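Local coordinates for protein epoxide hydrolase (Aspergillus niger, PDB 3G02) that probably hydrolyses epoxides to diols, and is here an enantioselective variant obtained by directed evolution, at residues Arg81-Gln87 and Phe122-Tyr126; Gly94-His98 and Pro151-Ser157. The protein carries 9 engineered substitutions. All coordinates share one frame. Residues are numbered along the deposited sequence.

Interaction 1: residues Arg81-Gln87 and Phe122-Tyr126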
ATOM      1  N   ARG A  81     -26.400  19.256  -3.271  1.00 14.07           N
ATOM      2  CA  ARG A  81     -25.926  19.219  -4.654  1.00 14.52           C
ATOM      3  C   ARG A  81     -26.108  17.826  -5.264  1.00 14.44           C
ATOM      4  O   ARG A  81     -26.538  17.699  -6.410  1.00 14.74           O
ATOM      5  CB  ARG A  81     -24.464  19.665  -4.747  1.00 14.76           C
ATOM      6  CG  ARG A  81     -23.947  19.804  -6.172  1.00 16.29           C
ATOM      7  CD  ARG A  81     -22.657  20.610  -6.227  1.00 18.28           C
ATOM      8  NE  ARG A  81     -21.497  19.857  -5.751  1.00 19.63           N
ATOM      9  CZ  ARG A  81     -20.772  19.025  -6.499  1.00 20.63           C
ATOM     10  NH1 ARG A  81     -21.084  18.814  -7.772  1.00 20.80           N
ATOM     11  NH2 ARG A  81     -19.731  18.397  -5.970  1.00 20.40           N
ATOM     12  N   LEU A  82     -25.790  16.786  -4.497  1.00 14.32           N
ATOM     13  CA  LEU A  82     -26.035  15.411  -4.944  1.00 14.29           C
ATOM     14  C   LEU A  82     -27.498  15.224  -5.344  1.00 14.25           C
ATOM     15  O   LEU A  82     -27.803  14.667  -6.403  1.00 14.61           O
ATOM     16  CB  LEU A  82     -25.646  14.404  -3.855  1.00 14.24           C
ATOM     17  CG  LEU A  82     -24.169  14.313  -3.454  1.00 14.45           C
ATOM     18  CD1 LEU A  82     -23.960  13.176  -2.472  1.00 14.70           C
ATOM     19  CD2 LEU A  82     -23.302  14.114  -4.673  1.00 15.36           C
ATOM     20  N   ASN A  83     -28.391  15.730  -4.497  1.00 14.02           N
ATOM     21  CA  ASN A  83     -29.830  15.570  -4.678  1.00 14.16           C
ATOM     22  C   ASN A  83     -30.453  16.534  -5.691  1.00 14.39           C
ATOM     23  O   ASN A  83     -31.666  16.494  -5.920  1.00 14.79           O
ATOM     24  CB  ASN A  83     -30.530  15.670  -3.321  1.00 13.66           C
ATOM     25  CG  ASN A  83     -30.209  14.493  -2.413  1.00 13.15           C
ATOM     26  OD1 ASN A  83     -29.976  13.377  -2.884  1.00 13.54           O
ATOM     27  ND2 ASN A  83     -30.199  14.738  -1.108  1.00 12.29           N
ATOM     28  N   SER A  84     -29.620  17.371  -6.308  1.00 14.82           N
ATOM     29  CA  SER A  84     -30.083  18.325  -7.320  1.00 15.32           C
ATOM     30  C   SER A  84     -30.331  17.689  -8.688  1.00 15.15           C
ATOM     31  O   SER A  84     -30.947  18.310  -9.554  1.00 16.15           O
ATOM     32  CB  SER A  84     -29.115  19.510  -7.445  1.00 15.37           C
ATOM     33  OG  SER A  84     -27.874  19.123  -8.009  1.00 17.46           O
ATOM     34  N   PHE A  85     -29.846  16.463  -8.882  1.00 14.40           N
ATOM     35  CA  PHE A  85     -30.058  15.722 -10.124  1.00 13.84           C
ATOM     36  C   PHE A  85     -30.880  14.470  -9.849  1.00 13.11           C
ATOM     37  O   PHE A  85     -30.862  13.963  -8.724  1.00 13.08           O
ATOM     38  CB  PHE A  85     -28.717  15.340 -10.762  1.00 14.38           C
ATOM     39  CG  PHE A  85     -28.002  16.494 -11.401  1.00 15.14           C
ATOM     40  CD1 PHE A  85     -28.210  16.806 -12.742  1.00 15.44           C
ATOM     41  CD2 PHE A  85     -27.120  17.277 -10.660  1.00 16.44           C
ATOM     42  CE1 PHE A  85     -27.548  17.881 -13.332  1.00 16.42           C
ATOM     43  CE2 PHE A  85     -26.453  18.352 -11.244  1.00 17.17           C
ATOM     44  CZ  PHE A  85     -26.668  18.651 -12.581  1.00 16.37           C
ATOM     45  N   PRO A  86     -31.613  13.972 -10.866  1.00 12.34           N
ATOM     46  CA  PRO A  86     -32.362  12.728 -10.669  1.00 12.06           C
ATOM     47  C   PRO A  86     -31.432  11.573 -10.308  1.00 11.78           C
ATOM     48  O   PRO A  86     -30.423  11.361 -10.982  1.00 11.98           O
ATOM     49  CB  PRO A  86     -33.007  12.479 -12.040  1.00 12.29           C
ATOM     50  CG  PRO A  86     -33.081  13.840 -12.668  1.00 12.21           C
ATOM     51  CD  PRO A  86     -31.817  14.519 -12.221  1.00 12.56           C
ATOM     52  N   GLN A  87     -31.764  10.871  -9.227  1.00 11.69           N
ATOM     53  CA  GLN A  87     -31.073   9.640  -8.839  1.00 11.63           C
ATOM     54  C   GLN A  87     -32.092   8.540  -8.611  1.00 11.86           C
ATOM     55  O   GLN A  87     -33.219   8.804  -8.170  1.00 12.11           O
ATOM     56  CB  GLN A  87     -30.288   9.818  -7.543  1.00 11.40           C
ATOM     57  CG  GLN A  87     -29.208  10.879  -7.544  1.00 11.42           C
ATOM     58  CD  GLN A  87     -28.613  11.034  -6.167  1.00 12.36           C
ATOM     59  OE1 GLN A  87     -27.673  10.330  -5.808  1.00 12.13           O
ATOM     60  NE2 GLN A  87     -29.171  11.941  -5.374  1.00 12.33           N
ATOM     61  N   PHE A 122     -20.031   8.447  -9.372  1.00  8.17           N
ATOM     62  CA  PHE A 122     -21.020   9.095 -10.230  1.00  7.93           C
ATOM     63  C   PHE A 122     -20.949  10.628 -10.189  1.00  8.18           C
ATOM     64  O   PHE A 122     -21.259  11.299 -11.184  1.00  8.18           O
ATOM     65  CB  PHE A 122     -22.437   8.611  -9.874  1.00  8.09           C
ATOM     66  CG  PHE A 122     -22.972   9.167  -8.579  1.00  7.91           C
ATOM     67  CD1 PHE A 122     -22.567   8.639  -7.356  1.00  8.56           C
ATOM     68  CD2 PHE A 122     -23.891  10.216  -8.583  1.00  8.70           C
ATOM     69  CE1 PHE A 122     -23.058   9.153  -6.164  1.00  7.79           C
ATOM     70  CE2 PHE A 122     -24.388  10.739  -7.396  1.00  8.96           C
ATOM     71  CZ  PHE A 122     -23.976  10.207  -6.180  1.00  8.96           C
ATOM     72  N   VAL A 123     -20.506  11.153  -9.049  0.50  8.16           N
ATOM     73  CA  VAL A 123     -20.432  12.592  -8.804  0.50  8.12           C
ATOM     74  C   VAL A 123     -19.483  13.276  -9.786  0.50  8.46           C
ATOM     75  O   VAL A 123     -19.689  14.430 -10.160  0.50  8.76           O
ATOM     76  CB  VAL A 123     -19.997  12.883  -7.346  0.50  7.85           C
ATOM     77  CG1 VAL A 123     -20.027  14.381  -7.047  0.50  7.86           C
ATOM     78  CG2 VAL A 123     -20.896  12.141  -6.372  0.50  7.85           C
ATOM     79  N   GLU A 124     -18.451  12.559 -10.215  0.50  8.60           N
ATOM     80  CA  GLU A 124     -17.493  13.113 -11.165  0.50  8.92           C
ATOM     81  C   GLU A 124     -18.141  13.641 -12.439  0.50  8.82           C
ATOM     82  O   GLU A 124     -17.569  14.496 -13.118  0.50  8.35           O
ATOM     83  CB  GLU A 124     -16.446  12.076 -11.531  0.50  9.18           C
ATOM     84  CG  GLU A 124     -15.520  11.737 -10.403  0.50 10.58           C
ATOM     85  CD  GLU A 124     -14.462  10.744 -10.814  0.50 11.71           C
ATOM     86  OE1 GLU A 124     -14.799   9.763 -11.510  0.50 13.03           O
ATOM     87  OE2 GLU A 124     -13.292  10.942 -10.436  0.50 12.45           O
ATOM     88  N   PHE A 125     -19.318  13.118 -12.774  1.00  8.92           N
ATOM     89  CA  PHE A 125     -20.011  13.531 -13.986  1.00  8.89           C
ATOM     90  C   PHE A 125     -21.021  14.649 -13.778  1.00  8.95           C
ATOM     91  O   PHE A 125     -21.651  15.093 -14.737  1.00  8.94           O
ATOM     92  CB  PHE A 125     -20.656  12.318 -14.673  1.00  8.66           C
ATOM     93  CG  PHE A 125     -19.656  11.375 -15.275  1.00  7.97           C
ATOM     94  CD1 PHE A 125     -19.049  11.676 -16.490  1.00  7.94           C
ATOM     95  CD2 PHE A 125     -19.299  10.196 -14.620  1.00  8.38           C
ATOM     96  CE1 PHE A 125     -18.106  10.820 -17.053  1.00  8.96           C
ATOM     97  CE2 PHE A 125     -18.362   9.332 -15.174  1.00  8.42           C
ATOM     98  CZ  PHE A 125     -17.765   9.643 -16.393  1.00  9.02           C
ATOM     99  N   TYR A 126     -21.165  15.111 -12.537  1.00  9.20           N
ATOM    100  CA  TYR A 126     -22.118  16.183 -12.234  1.00  9.20           C
ATOM    101  C   TYR A 126     -21.846  17.493 -12.992  1.00  9.50           C
ATOM    102  O   TYR A 126     -22.785  18.075 -13.527  1.00  9.28           O
ATOM    103  CB  TYR A 126     -22.257  16.408 -10.722  1.00  9.43           C
ATOM    104  CG  TYR A 126     -23.380  15.598 -10.091  1.00  9.12           C
ATOM    105  CD1 TYR A 126     -23.652  14.288 -10.507  1.00 10.08           C
ATOM    106  CD2 TYR A 126     -24.160  16.138  -9.068  1.00  9.58           C
ATOM    107  CE1 TYR A 126     -24.681  13.547  -9.929  1.00  9.72           C
ATOM    108  CE2 TYR A 126     -25.184  15.400  -8.482  1.00  9.75           C
ATOM    109  CZ  TYR A 126     -25.440  14.113  -8.921  1.00  9.74           C
ATOM    110  OH  TYR A 126     -26.456  13.388  -8.340  1.00 10.22           O
TER
HETATM  111  O   HOH W   1     -18.945  16.960  -8.955  1.00 24.29           O

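Interaction 2: residues Gly94-His98 and Pro151-Ser157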
ATOM      1  N   GLY A  94     -29.414  -9.136  -7.532  1.00 16.15           N
ATOM      2  CA  GLY A  94     -29.422  -9.024  -6.079  1.00 16.15           C
ATOM      3  C   GLY A  94     -28.613  -7.856  -5.541  1.00 15.86           C
ATOM      4  O   GLY A  94     -28.542  -7.656  -4.326  1.00 16.56           O
ATOM      5  N   LEU A  95     -27.996  -7.088  -6.436  1.00 14.92           N
ATOM      6  CA  LEU A  95     -27.248  -5.897  -6.035  1.00 14.48           C
ATOM      7  C   LEU A  95     -28.100  -4.657  -6.229  1.00 13.73           C
ATOM      8  O   LEU A  95     -28.809  -4.540  -7.228  1.00 13.90           O
ATOM      9  CB  LEU A  95     -25.957  -5.756  -6.849  1.00 14.38           C
ATOM     10  CG  LEU A  95     -24.959  -6.921  -6.875  1.00 15.45           C
ATOM     11  CD1 LEU A  95     -23.784  -6.595  -7.779  1.00 16.85           C
ATOM     12  CD2 LEU A  95     -24.477  -7.276  -5.478  1.00 15.97           C
ATOM     13  N   THR A  96     -28.036  -3.744  -5.269  1.00 12.96           N
ATOM     14  CA  THR A  96     -28.658  -2.434  -5.421  1.00 12.64           C
ATOM     15  C   THR A  96     -27.734  -1.587  -6.289  1.00 12.24           C
ATOM     16  O   THR A  96     -26.602  -1.301  -5.898  1.00 12.35           O
ATOM     17  CB  THR A  96     -28.885  -1.757  -4.060  1.00 12.87           C
ATOM     18  OG1 THR A  96     -29.777  -2.560  -3.273  1.00 13.81           O
ATOM     19  CG2 THR A  96     -29.488  -0.365  -4.235  1.00 12.94           C
ATOM     20  N   ILE A  97     -28.207  -1.218  -7.474  1.00 11.42           N
ATOM     21  CA  ILE A  97     -27.422  -0.377  -8.371  1.00 10.85           C
ATOM     22  C   ILE A  97     -27.995   1.028  -8.394  1.00 10.59           C
ATOM     23  O   ILE A  97     -29.106   1.253  -8.876  1.00 10.76           O
ATOM     24  CB  ILE A  97     -27.319  -0.967  -9.803  1.00 10.61           C
ATOM     25  CG1 ILE A  97     -26.676  -2.365  -9.763  1.00 11.11           C
ATOM     26  CG2 ILE A  97     -26.547  -0.026 -10.738  1.00 10.85           C
ATOM     27  CD1 ILE A  97     -25.304  -2.428  -9.065  1.00 11.21           C
ATOM     28  N   HIS A  98     -27.223   1.957  -7.841  1.00 10.10           N
ATOM     29  CA  HIS A  98     -27.539   3.373  -7.844  1.00  9.61           C
ATOM     30  C   HIS A  98     -27.121   3.999  -9.177  1.00  9.51           C
ATOM     31  O   HIS A  98     -26.126   3.590  -9.786  1.00  9.57           O
ATOM     32  CB  HIS A  98     -26.814   4.042  -6.669  1.00  9.52           C
ATOM     33  CG  HIS A  98     -26.738   5.532  -6.766  1.00  9.36           C
ATOM     34  ND1 HIS A  98     -25.690   6.184  -7.379  1.00  9.34           N
ATOM     35  CD2 HIS A  98     -27.577   6.496  -6.323  1.00  9.58           C
ATOM     36  CE1 HIS A  98     -25.893   7.488  -7.316  1.00 10.58           C
ATOM     37  NE2 HIS A  98     -27.030   7.704  -6.680  1.00  9.49           N
ATOM     38  N   PRO A 151     -20.795  -1.470  -9.165  1.00  8.75           N
ATOM     39  CA  PRO A 151     -20.818  -2.336  -7.986  1.00  8.58           C
ATOM     40  C   PRO A 151     -19.673  -2.021  -7.021  1.00  8.21           C
ATOM     41  O   PRO A 151     -18.515  -1.893  -7.446  1.00  7.72           O
ATOM     42  CB  PRO A 151     -20.656  -3.726  -8.590  1.00  8.90           C
ATOM     43  CG  PRO A 151     -21.379  -3.620  -9.910  1.00  8.83           C
ATOM     44  CD  PRO A 151     -21.070  -2.219 -10.406  1.00  9.05           C
ATOM     45  N   GLY A 152     -20.013  -1.870  -5.745  1.00  8.05           N
ATOM     46  CA  GLY A 152     -19.026  -1.593  -4.705  1.00  7.94           C
ATOM     47  C   GLY A 152     -18.740  -0.127  -4.420  1.00  7.93           C
ATOM     48  O   GLY A 152     -17.993   0.178  -3.491  1.00  8.37           O
ATOM     49  N   TYR A 153     -19.328   0.785  -5.198  1.00  7.95           N
ATOM     50  CA  TYR A 153     -19.085   2.216  -4.999  1.00  7.68           C
ATOM     51  C   TYR A 153     -20.309   2.970  -4.495  1.00  7.94           C
ATOM     52  O   TYR A 153     -21.417   2.797  -5.018  1.00  8.13           O
ATOM     53  CB  TYR A 153     -18.679   2.893  -6.297  1.00  7.72           C
ATOM     54  CG  TYR A 153     -17.346   2.519  -6.902  1.00  6.79           C
ATOM     55  CD1 TYR A 153     -17.222   1.398  -7.725  1.00  7.60           C
ATOM     56  CD2 TYR A 153     -16.224   3.330  -6.717  1.00  7.04           C
ATOM     57  CE1 TYR A 153     -16.009   1.073  -8.332  1.00  7.42           C
ATOM     58  CE2 TYR A 153     -15.001   3.013  -7.316  1.00  7.12           C
ATOM     59  CZ  TYR A 153     -14.899   1.885  -8.120  1.00  7.71           C
ATOM     60  OH  TYR A 153     -13.702   1.574  -8.729  1.00  8.45           O
ATOM     61  N   THR A 154     -20.065   3.846  -3.523  1.00  8.14           N
ATOM     62  CA  THR A 154     -21.060   4.761  -2.963  1.00  8.65           C
ATOM     63  C   THR A 154     -22.406   4.085  -2.678  1.00  9.12           C
ATOM     64  O   THR A 154     -22.466   3.166  -1.857  1.00  9.10           O
ATOM     65  CB  THR A 154     -21.165   6.117  -3.755  1.00  8.61           C
ATOM     66  OG1 THR A 154     -21.842   5.931  -5.006  1.00  9.41           O
ATOM     67  CG2 THR A 154     -19.772   6.697  -4.018  1.00  9.15           C
ATOM     68  N   PHE A 155     -23.461   4.505  -3.370  1.00  9.48           N
ATOM     69  CA  PHE A 155     -24.810   4.039  -3.048  1.00  9.61           C
ATOM     70  C   PHE A 155     -25.211   2.745  -3.749  1.00  9.84           C
ATOM     71  O   PHE A 155     -26.320   2.240  -3.545  1.00 10.65           O
ATOM     72  CB  PHE A 155     -25.817   5.177  -3.246  1.00  9.68           C
ATOM     73  CG  PHE A 155     -25.410   6.428  -2.531  1.00  8.29           C
ATOM     74  CD1 PHE A 155     -25.461   6.483  -1.142  1.00  8.75           C
ATOM     75  CD2 PHE A 155     -24.907   7.521  -3.229  1.00  8.33           C
ATOM     76  CE1 PHE A 155     -25.054   7.619  -0.460  1.00  8.41           C
ATOM     77  CE2 PHE A 155     -24.491   8.667  -2.552  1.00  8.45           C
ATOM     78  CZ  PHE A 155     -24.565   8.714  -1.169  1.00  9.21           C
ATOM     79  N   SER A 156     -24.305   2.197  -4.556  1.00  9.70           N
ATOM     80  CA  SER A 156     -24.460   0.828  -5.048  1.00  9.47           C
ATOM     81  C   SER A 156     -23.931  -0.155  -4.010  1.00  9.72           C
ATOM     82  O   SER A 156     -22.911   0.095  -3.366  1.00  9.70           O
ATOM     83  CB  SER A 156     -23.742   0.630  -6.380  1.00  9.39           C
ATOM     84  OG  SER A 156     -24.497   1.184  -7.445  1.00  8.58           O
ATOM     85  N   SER A 157     -24.638  -1.269  -3.842  1.00  9.93           N
ATOM     86  CA  SER A 157     -24.211  -2.303  -2.913  1.00 10.39           C
ATOM     87  C   SER A 157     -23.203  -3.223  -3.591  1.00 10.46           C
ATOM     88  O   SER A 157     -22.731  -2.943  -4.698  1.00 10.49           O
ATOM     89  CB  SER A 157     -25.419  -3.095  -2.391  1.00 10.46           C
ATOM     90  OG  SER A 157     -25.961  -3.937  -3.392  1.00 11.32           O
TER
HETATM   91  O   HOH W   2     -26.200  -6.415  -2.334  1.00 25.19           O

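Interaction 1: residues Arg81-Gln87 and Phe122-Tyr126
The Y126 ring is the main knob, pushing into a hollow where the chain leaves helix 75-82, bounded by the carbonyls of R81 and L82, the F85 ring and the stem of Q87. At its tip Y126 OH donates to L82 O (2.7 Å), while F85 turns its edge to one ring face (centroids 4.7 Å apart, planes at 58°). A type I turn from L82 to F85 reverses the chain, bringing both L82 O and the F85 ring to Y126. In this alpha/beta hydrolase fold the 3-10 turn 122-125 ends the loop between strand 110-115 and helix 126-135, whose start packs against the end of helix 75-82 and the turn after it. In return, L82 CD2 fills a notch between V123 CG2 (3.5 Å) and F122 CZ (4.2 Å). R81 arches over the exposed side of the contact, where a water joins its NH1 (3.1 Å) to V123 O (2.9 Å). Deeper in, Q87 OE1 is hydrogen-bonded to H98 NE2 and touches F122 CE2 (3.7 Å).

Interaction 2: residues Gly94-His98 and Pro151-Ser157
Two serine rotamers hold the loop 151-157 against strand 95-102. With chi1 at p, S157 brings OG to T96 N (2.8 Å), while its own N donates to T96 O (2.8 Å), so T96 is gripped at both backbone polar atoms by one residue. A water 2.7 Å from S157 OG reaches G94 O through a weak bond. S156, with chi1 at -78°, directs OG to H98 N (2.9 Å); the same OG is also hydrogen-bonded to S149 O. S156 CA makes a CA-H...O contact with T96 O (3.1 Å). The backbone of a type II' turn from Y153 to S156 places F155 CB over the H98 ring (4.0 Å from its centroid), and chi1 at m swings the F155 ring so that its edge faces H98, planes at 60°. H98 ND1 is hydrogen-bonded to S149 OG and NE2 to Q87 OE1. The CA-CB bond of I97 points away, yet its mm conformation returns CD1 to P151 CG (4.2 Å); L95 (mt) brings CD1 to P151 CB (4.3 Å). Strand 87-92 pairs with 95-102 through I97 and T90, helix 167-180 packs on I97 and P151, and helix 292-304 meets T154 and F155.

In the fold
The four segments alternate along the chain (81-87, 94-98, 122-126, 151-157), so the two contacts interlock. Their centres lie 15 Å apart, each about 14 Å from the chain centre. They meet directly: Q87 OE1 and H98 NE2, 2.8 Å apart, probably form a hydrogen bond, and F122 CE1 packs 3.5 Å from H98 CE1 and 3.8 Å from F155 CD2. Q87 and H98 belong to the antiparallel strands 87-92 and 95-102 at one edge of the sheet, whereas the 3-10 turn 122-125 and the loop 151-157 follow its parallel strands 110-115 and 143-148. Together they tie the end of helix 75-82 and this edge to both, away from the predicted catalytic D193, Y315 and H375.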